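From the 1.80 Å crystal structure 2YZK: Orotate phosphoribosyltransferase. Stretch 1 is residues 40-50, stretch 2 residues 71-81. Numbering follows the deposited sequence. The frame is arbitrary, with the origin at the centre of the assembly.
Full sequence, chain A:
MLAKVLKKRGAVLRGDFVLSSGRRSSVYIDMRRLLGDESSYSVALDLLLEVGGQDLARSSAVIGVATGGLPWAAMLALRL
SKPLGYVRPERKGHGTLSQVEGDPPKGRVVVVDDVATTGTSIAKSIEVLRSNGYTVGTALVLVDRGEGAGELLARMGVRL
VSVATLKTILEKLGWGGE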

ATOM      1  N   SER A  40       9.756 -11.923   8.096  1.00 12.06           N
ATOM      2  CA  SER A  40       9.167 -11.004   9.054  1.00 12.01           C
ATOM      3  C   SER A  40       7.735 -10.604   8.743  1.00 11.86           C
ATOM      4  O   SER A  40       6.872 -10.663   9.623  1.00 12.14           O
ATOM      5  N   TYR A  41       7.452 -10.198   7.510  1.00 11.31           N
ATOM      6  CA  TYR A  41       6.081  -9.800   7.235  1.00 11.28           C
ATOM      7  C   TYR A  41       5.111 -10.975   7.261  1.00 11.71           C
ATOM      8  O   TYR A  41       3.932 -10.794   7.559  1.00 10.43           O
ATOM      9  N   SER A  42       5.605 -12.181   6.989  1.00 11.04           N
ATOM     10  CA  SER A  42       4.735 -13.351   7.021  1.00 13.26           C
ATOM     11  C   SER A  42       4.299 -13.648   8.449  1.00 12.67           C
ATOM     12  O   SER A  42       3.150 -14.030   8.684  1.00 13.69           O
ATOM     13  N   VAL A  43       5.212 -13.475   9.401  1.00 12.19           N
ATOM     14  CA  VAL A  43       4.888 -13.705  10.804  1.00 12.31           C
ATOM     15  C   VAL A  43       3.831 -12.679  11.207  1.00 11.08           C
ATOM     16  O   VAL A  43       2.841 -13.004  11.864  1.00 10.80           O
ATOM     17  N   ALA A  44       4.043 -11.438  10.780  1.00  9.67           N
ATOM     18  CA  ALA A  44       3.128 -10.344  11.090  1.00 10.33           C
ATOM     19  C   ALA A  44       1.747 -10.593  10.506  1.00  9.88           C
ATOM     20  O   ALA A  44       0.739 -10.388  11.176  1.00  9.72           O
ATOM     21  N   LEU A  45       1.705 -11.033   9.253  1.00  9.39           N
ATOM     22  CA  LEU A  45       0.435 -11.296   8.597  1.00  9.16           C
ATOM     23  C   LEU A  45      -0.329 -12.409   9.297  1.00 10.43           C
ATOM     24  O   LEU A  45      -1.542 -12.312   9.482  1.00  9.35           O
ATOM     25  N   ASP A  46       0.377 -13.465   9.689  1.00  9.92           N
ATOM     26  CA  ASP A  46      -0.284 -14.570  10.363  1.00 11.40           C
ATOM     27  C   ASP A  46      -0.879 -14.125  11.691  1.00 11.34           C
ATOM     28  O   ASP A  46      -1.974 -14.551  12.062  1.00  9.26           O
ATOM     29  N   LEU A  47      -0.161 -13.266  12.406  1.00 10.19           N
ATOM     30  CA  LEU A  47      -0.651 -12.770  13.688  1.00 11.56           C
ATOM     31  C   LEU A  47      -1.856 -11.850  13.484  1.00 10.08           C
ATOM     32  O   LEU A  47      -2.788 -11.854  14.284  1.00 11.81           O
ATOM     33  N   LEU A  48      -1.837 -11.062  12.412  1.00  8.56           N
ATOM     34  CA  LEU A  48      -2.952 -10.165  12.111  1.00  9.47           C
ATOM     35  C   LEU A  48      -4.207 -10.977  11.778  1.00  9.48           C
ATOM     36  O   LEU A  48      -5.314 -10.631  12.191  1.00 10.13           O
ATOM     37  N   LEU A  49      -4.028 -12.058  11.026  1.00 10.79           N
ATOM     38  CA  LEU A  49      -5.155 -12.903  10.648  1.00 10.81           C
ATOM     39  C   LEU A  49      -5.731 -13.535  11.900  1.00 13.22           C
ATOM     40  O   LEU A  49      -6.945 -13.620  12.069  1.00 13.20           O
ATOM     41  N   GLU A  50      -4.841 -13.956  12.791  1.00 14.42           N
ATOM     42  CA  GLU A  50      -5.236 -14.575  14.047  1.00 16.47           C
ATOM     43  C   GLU A  50      -6.057 -13.638  14.937  1.00 15.77           C
ATOM     44  O   GLU A  50      -7.135 -14.008  15.401  1.00 14.73           O
ATOM     45  N   PRO A  71       0.154  -1.494   2.802  1.00  8.61           N
ATOM     46  CA  PRO A  71       0.740  -2.772   2.377  1.00  7.97           C
ATOM     47  C   PRO A  71       0.132  -3.938   3.146  1.00  8.43           C
ATOM     48  O   PRO A  71      -0.133  -5.005   2.582  1.00  9.49           O
ATOM     49  N   TRP A  72      -0.091  -3.727   4.440  1.00  8.05           N
ATOM     50  CA  TRP A  72      -0.669  -4.758   5.285  1.00  8.42           C
ATOM     51  C   TRP A  72      -2.080  -5.124   4.846  1.00  8.26           C
ATOM     52  O   TRP A  72      -2.416  -6.305   4.755  1.00  8.05           O
ATOM     53  N   ALA A  73      -2.896  -4.112   4.567  1.00  9.05           N
ATOM     54  CA  ALA A  73      -4.268  -4.341   4.129  1.00  8.10           C
ATOM     55  C   ALA A  73      -4.279  -5.074   2.794  1.00  9.37           C
ATOM     56  O   ALA A  73      -5.057  -6.008   2.593  1.00  9.62           O
ATOM     57  N   ALA A  74      -3.411  -4.650   1.879  1.00  8.88           N
ATOM     58  CA  ALA A  74      -3.343  -5.278   0.562  1.00 11.71           C
ATOM     59  C   ALA A  74      -2.933  -6.745   0.668  1.00 12.37           C
ATOM     60  O   ALA A  74      -3.501  -7.599  -0.007  1.00 10.89           O
HETATM   61  N   MSE A  75      -1.948  -7.033   1.512  1.00 17.43           N
HETATM   62  CA  MSE A  75      -1.487  -8.402   1.681  1.00 12.23           C
HETATM   63  C   MSE A  75      -2.551  -9.273   2.342  1.00 11.36           C
HETATM   64  O   MSE A  75      -2.704 -10.433   1.984  1.00  9.04           O
ATOM     65  N   LEU A  76      -3.282  -8.711   3.302  1.00  8.94           N
ATOM     66  CA  LEU A  76      -4.355  -9.447   3.968  1.00  8.21           C
ATOM     67  C   LEU A  76      -5.492  -9.733   2.991  1.00  8.14           C
ATOM     68  O   LEU A  76      -6.066 -10.824   2.988  1.00  8.75           O
ATOM     69  N   ALA A  77      -5.822  -8.747   2.164  1.00  7.92           N
ATOM     70  CA  ALA A  77      -6.888  -8.914   1.184  1.00  9.10           C
ATOM     71  C   ALA A  77      -6.540 -10.029   0.200  1.00  9.02           C
ATOM     72  O   ALA A  77      -7.395 -10.846  -0.143  1.00  8.82           O
ATOM     73  N   LEU A  78      -5.288 -10.075  -0.248  1.00  9.75           N
ATOM     74  CA  LEU A  78      -4.866 -11.119  -1.180  1.00 10.31           C
ATOM     75  C   LEU A  78      -4.914 -12.496  -0.509  1.00 10.36           C
ATOM     76  O   LEU A  78      -5.370 -13.475  -1.107  1.00  9.63           O
ATOM     77  N   ARG A  79      -4.445 -12.570   0.735  1.00 11.15           N
ATOM     78  CA  ARG A  79      -4.446 -13.836   1.467  1.00 11.86           C
ATOM     79  C   ARG A  79      -5.871 -14.350   1.643  1.00 11.91           C
ATOM     80  O   ARG A  79      -6.118 -15.554   1.594  1.00 11.82           O
ATOM     81  N   LEU A  80      -6.809 -13.434   1.840  1.00 11.23           N
ATOM     82  CA  LEU A  80      -8.204 -13.805   2.053  1.00 11.46           C
ATOM     83  C   LEU A  80      -9.045 -13.781   0.780  1.00 12.00           C
ATOM     84  O   LEU A  80     -10.246 -14.062   0.822  1.00 12.01           O
ATOM     85  N   SER A  81      -8.418 -13.462  -0.347  1.00 11.27           N
ATOM     86  CA  SER A  81      -9.126 -13.388  -1.622  1.00 12.05           C
ATOM     87  C   SER A  81     -10.321 -12.452  -1.476  1.00 12.68           C
ATOM     88  O   SER A  81     -11.411 -12.732  -1.971  1.00 12.47           O
TER

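Two helices of orotate phosphoribosyltransferase cross here at 70°, their axes 10.6 Å apart at closest approach, and together they bury 599 Å² of surface. The backbones come nearest at Leu45 and Leu76, whose CA atoms lie 6.9 Å apart. On the first helix Tyr41, Ala44, Leu45, Leu48 and Leu49 direct their CA-to-CB bonds toward the partner, the i, i+3, i+4 spacing expected of one helical face. Met75, Arg79 and Leu80 do the same on the second, whereas Trp72 and Leu76 leave the backbone sideways and bring only their ends nearer.

Aliphatic packing forms the centre. Leu45 (chi1 m, chi2 t) is a knob in a hole made by Trp72, Met75, Leu76 and Arg79. Its branched end fills the hole: CD1 of Leu45 lies 3.4 Å from CE of Met75 and CD2 of Leu45 lies 3.8 Å from CD2 of Leu76, while both methyls also lie 3.8 Å from CB of Met75. Leu76, also m, t, puts that same CD2 3.7 Å from CD2 of Leu49 and 4.2 Å from CB of Leu48, so a single methyl is shared by three leucines of the first helix. Leu49 (m, t) extends the apolar layer along the second stretch, where CD2 of Leu49 meets CD2 of Leu80 at 3.8 Å.

Aromatic contacts fill the other end. Trp72 (chi1 m, chi2 106°) has a ring long enough to cross the gap despite its sideways start. Ala44 suits this approach, since its small side chain lets the indole come close to the helix: CB of Ala44 is 3.5 Å from CZ3 of Trp72. CD2 of Leu45 lies at the ring edge, 3.9 Å from CE3 of Trp72, and CD1 of Leu48 is 4.0 Å from the same CE3. Tyr41 takes chi1 p and offers a ring face to Met75, a selenomethionine. CE of Met75 stands over that face, 3.5 Å from the ring centroid of Tyr41, in a CH-pi contact; the closest atom pair is CE of Met75 and CE1 of Tyr41, at 3.2 Å. The flexible, unbranched chain of Met75 (m, t, p) allows its terminal methyl to touch both Tyr41 and Leu45. The Tyr41 hydroxyl is hydrogen-bonded elsewhere in the structure.

The polar contact lies at the exposed margin. The CA-to-CB bond of Asp46 points away, but its carboxylate comes back within reach of Arg79, whose chi1 to chi3 are all m. NH2 of Arg79 donates a weak hydrogen bond to OD1 of Asp46 at 3.3 Å, part of a salt bridge made near the guanidinium plane. Water 1 reinforces it, donating to OD1 of Asp46 at 2.7 Å and weakly accepting from NH2 of Arg79 at 3.1 Å. Arginine can also pack against hydrocarbon: CD1 of Leu49 lies over one guanidinium face, 3.6 Å from NH2 of Arg79, leaving the edge free for Asp46.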

ATOM      1  CB  SER A  40      10.048  -9.757   9.172  1.00 12.17           C
ATOM      2  OG  SER A  40      11.354 -10.123   9.594  1.00 14.99           O
ATOM      3  CB  TYR A  41       5.964  -8.975   5.932  1.00 11.05           C
ATOM      4  CG  TYR A  41       6.167  -9.672   4.600  1.00  8.51           C
ATOM      5  CD1 TYR A  41       5.346 -10.722   4.192  1.00  7.73           C
ATOM      6  CD2 TYR A  41       7.111  -9.191   3.695  1.00  8.57           C
ATOM      7  CE1 TYR A  41       5.458 -11.274   2.905  1.00 10.08           C
ATOM      8  CE2 TYR A  41       7.230  -9.726   2.416  1.00  9.74           C
ATOM      9  CZ  TYR A  41       6.402 -10.766   2.024  1.00 11.81           C
ATOM     10  OH  TYR A  41       6.525 -11.285   0.752  1.00 12.55           O
ATOM     11  CB  SER A  42       5.439 -14.568   6.427  1.00 15.52           C
ATOM     12  OG  SER A  42       5.463 -14.476   5.015  1.00 21.31           O
ATOM     13  CB  VAL A  43       6.139 -13.533  11.708  1.00 14.88           C
ATOM     14  CG1 VAL A  43       5.743 -13.589  13.174  1.00 18.21           C
ATOM     15  CG2 VAL A  43       7.150 -14.623  11.401  1.00 16.12           C
ATOM     16  CB  ALA A  44       3.686  -9.027  10.549  1.00 11.16           C
ATOM     17  CB  LEU A  45       0.653 -11.666   7.127  1.00 10.53           C
ATOM     18  CG  LEU A  45       1.015 -10.512   6.191  1.00 11.36           C
ATOM     19  CD1 LEU A  45       1.286 -11.066   4.807  1.00 12.71           C
ATOM     20  CD2 LEU A  45      -0.122  -9.492   6.143  1.00 12.47           C
ATOM     21  CB  ASP A  46       0.688 -15.732  10.583  1.00 12.81           C
ATOM     22  CG  ASP A  46       1.121 -16.378   9.280  1.00 15.45           C
ATOM     23  OD1 ASP A  46       0.291 -16.445   8.346  1.00 18.01           O
ATOM     24  OD2 ASP A  46       2.280 -16.831   9.190  1.00 22.31           O
ATOM     25  CB  LEU A  47       0.469 -12.037  14.434  1.00 11.42           C
ATOM     26  CG  LEU A  47       1.599 -12.929  14.967  1.00 14.95           C
ATOM     27  CD1 LEU A  47       2.703 -12.063  15.552  1.00 11.64           C
ATOM     28  CD2 LEU A  47       1.047 -13.888  16.020  1.00 15.27           C
ATOM     29  CB  LEU A  48      -2.604  -9.244  10.933  1.00  9.20           C
ATOM     30  CG  LEU A  48      -1.668  -8.077  11.268  1.00  9.89           C
ATOM     31  CD1 LEU A  48      -1.061  -7.520  10.003  1.00 11.21           C
ATOM     32  CD2 LEU A  48      -2.441  -6.998  12.013  1.00 11.09           C
ATOM     33  CB  LEU A  49      -4.696 -13.982   9.658  1.00 11.98           C
ATOM     34  CG  LEU A  49      -4.419 -13.434   8.254  1.00 11.96           C
ATOM     35  CD1 LEU A  49      -3.667 -14.443   7.406  1.00 13.41           C
ATOM     36  CD2 LEU A  49      -5.754 -13.058   7.609  1.00 13.08           C
ATOM     37  CB  GLU A  50      -3.988 -15.038  14.796  1.00 20.49           C
ATOM     38  CG  GLU A  50      -4.241 -15.597  16.177  1.00 26.37           C
ATOM     39  CD  GLU A  50      -2.971 -16.141  16.804  1.00 28.53           C
ATOM     40  OE1 GLU A  50      -2.428 -17.131  16.273  1.00 30.23           O
ATOM     41  OE2 GLU A  50      -2.514 -15.572  17.818  1.00 31.73           O
ATOM     42  CB  PRO A  71       2.220  -2.596   2.694  1.00  8.16           C
ATOM     43  CG  PRO A  71       2.421  -1.113   2.539  1.00  8.54           C
ATOM     44  CD  PRO A  71       1.203  -0.555   3.227  1.00  7.89           C
ATOM     45  CB  TRP A  72      -0.674  -4.298   6.742  1.00  9.06           C
ATOM     46  CG  TRP A  72       0.697  -4.007   7.234  1.00  9.30           C
ATOM     47  CD1 TRP A  72       1.237  -2.777   7.468  1.00  8.74           C
ATOM     48  CD2 TRP A  72       1.739  -4.959   7.483  1.00  9.66           C
ATOM     49  NE1 TRP A  72       2.554  -2.900   7.845  1.00  8.98           N
ATOM     50  CE2 TRP A  72       2.888  -4.229   7.860  1.00 10.69           C
ATOM     51  CE3 TRP A  72       1.813  -6.357   7.420  1.00 11.90           C
ATOM     52  CZ2 TRP A  72       4.103  -4.849   8.175  1.00  9.81           C
ATOM     53  CZ3 TRP A  72       3.026  -6.979   7.734  1.00 10.44           C
ATOM     54  CH2 TRP A  72       4.153  -6.219   8.106  1.00  9.78           C
ATOM     55  CB  ALA A  73      -5.009  -3.015   3.997  1.00  9.23           C
ATOM     56  CB  ALA A  74      -2.361  -4.520  -0.337  1.00  8.94           C
HETATM   57  CB  MSE A  75      -0.176  -8.420   2.474  1.00 13.93           C
HETATM   58  CG  MSE A  75       0.947  -7.685   1.746  1.00 17.77           C
HETATM   59 SE   MSE A  75       2.463  -7.503   2.711  1.00 28.96          SE
HETATM   60  CE  MSE A  75       3.076  -9.182   2.563  1.00 24.97           C
ATOM     61  CB  LEU A  76      -4.904  -8.654   5.155  1.00  6.40           C
ATOM     62  CG  LEU A  76      -4.000  -8.552   6.381  1.00  6.63           C
ATOM     63  CD1 LEU A  76      -4.597  -7.551   7.369  1.00  9.26           C
ATOM     64  CD2 LEU A  76      -3.842  -9.934   7.026  1.00  8.81           C
ATOM     65  CB  ALA A  77      -7.133  -7.594   0.443  1.00  9.05           C
ATOM     66  CB  LEU A  78      -3.444 -10.840  -1.694  1.00 11.19           C
ATOM     67  CG  LEU A  78      -2.879 -11.813  -2.742  1.00 10.83           C
ATOM     68  CD1 LEU A  78      -3.787 -11.855  -3.967  1.00 10.04           C
ATOM     69  CD2 LEU A  78      -1.474 -11.381  -3.137  1.00 12.16           C
ATOM     70  CB  ARG A  79      -3.795 -13.667   2.848  1.00 14.58           C
ATOM     71  CG  ARG A  79      -2.271 -13.512   2.842  1.00 17.94           C
ATOM     72  CD  ARG A  79      -1.571 -14.827   2.508  1.00 22.62           C
ATOM     73  NE  ARG A  79      -1.820 -15.845   3.524  1.00 24.72           N
ATOM     74  CZ  ARG A  79      -1.262 -15.859   4.731  1.00 25.24           C
ATOM     75  NH1 ARG A  79      -0.408 -14.909   5.084  1.00 27.49           N
ATOM     76  NH2 ARG A  79      -1.574 -16.814   5.597  1.00 27.27           N
ATOM     77  CB  LEU A  80      -8.823 -12.874   3.104  1.00 12.74           C
ATOM     78  CG  LEU A  80      -8.147 -12.901   4.481  1.00 14.54           C
ATOM     79  CD1 LEU A  80      -8.702 -11.791   5.366  1.00 18.69           C
ATOM     80  CD2 LEU A  80      -8.363 -14.261   5.116  1.00 18.79           C
ATOM     81  CB  SER A  81      -9.611 -14.779  -2.053  1.00 14.27           C
ATOM     82  OG  SER A  81      -8.520 -15.665  -2.225  1.00 14.87           O
TER
HETATM   83  O   HOH W   1      -1.943 -17.870   8.453  1.00 22.59           O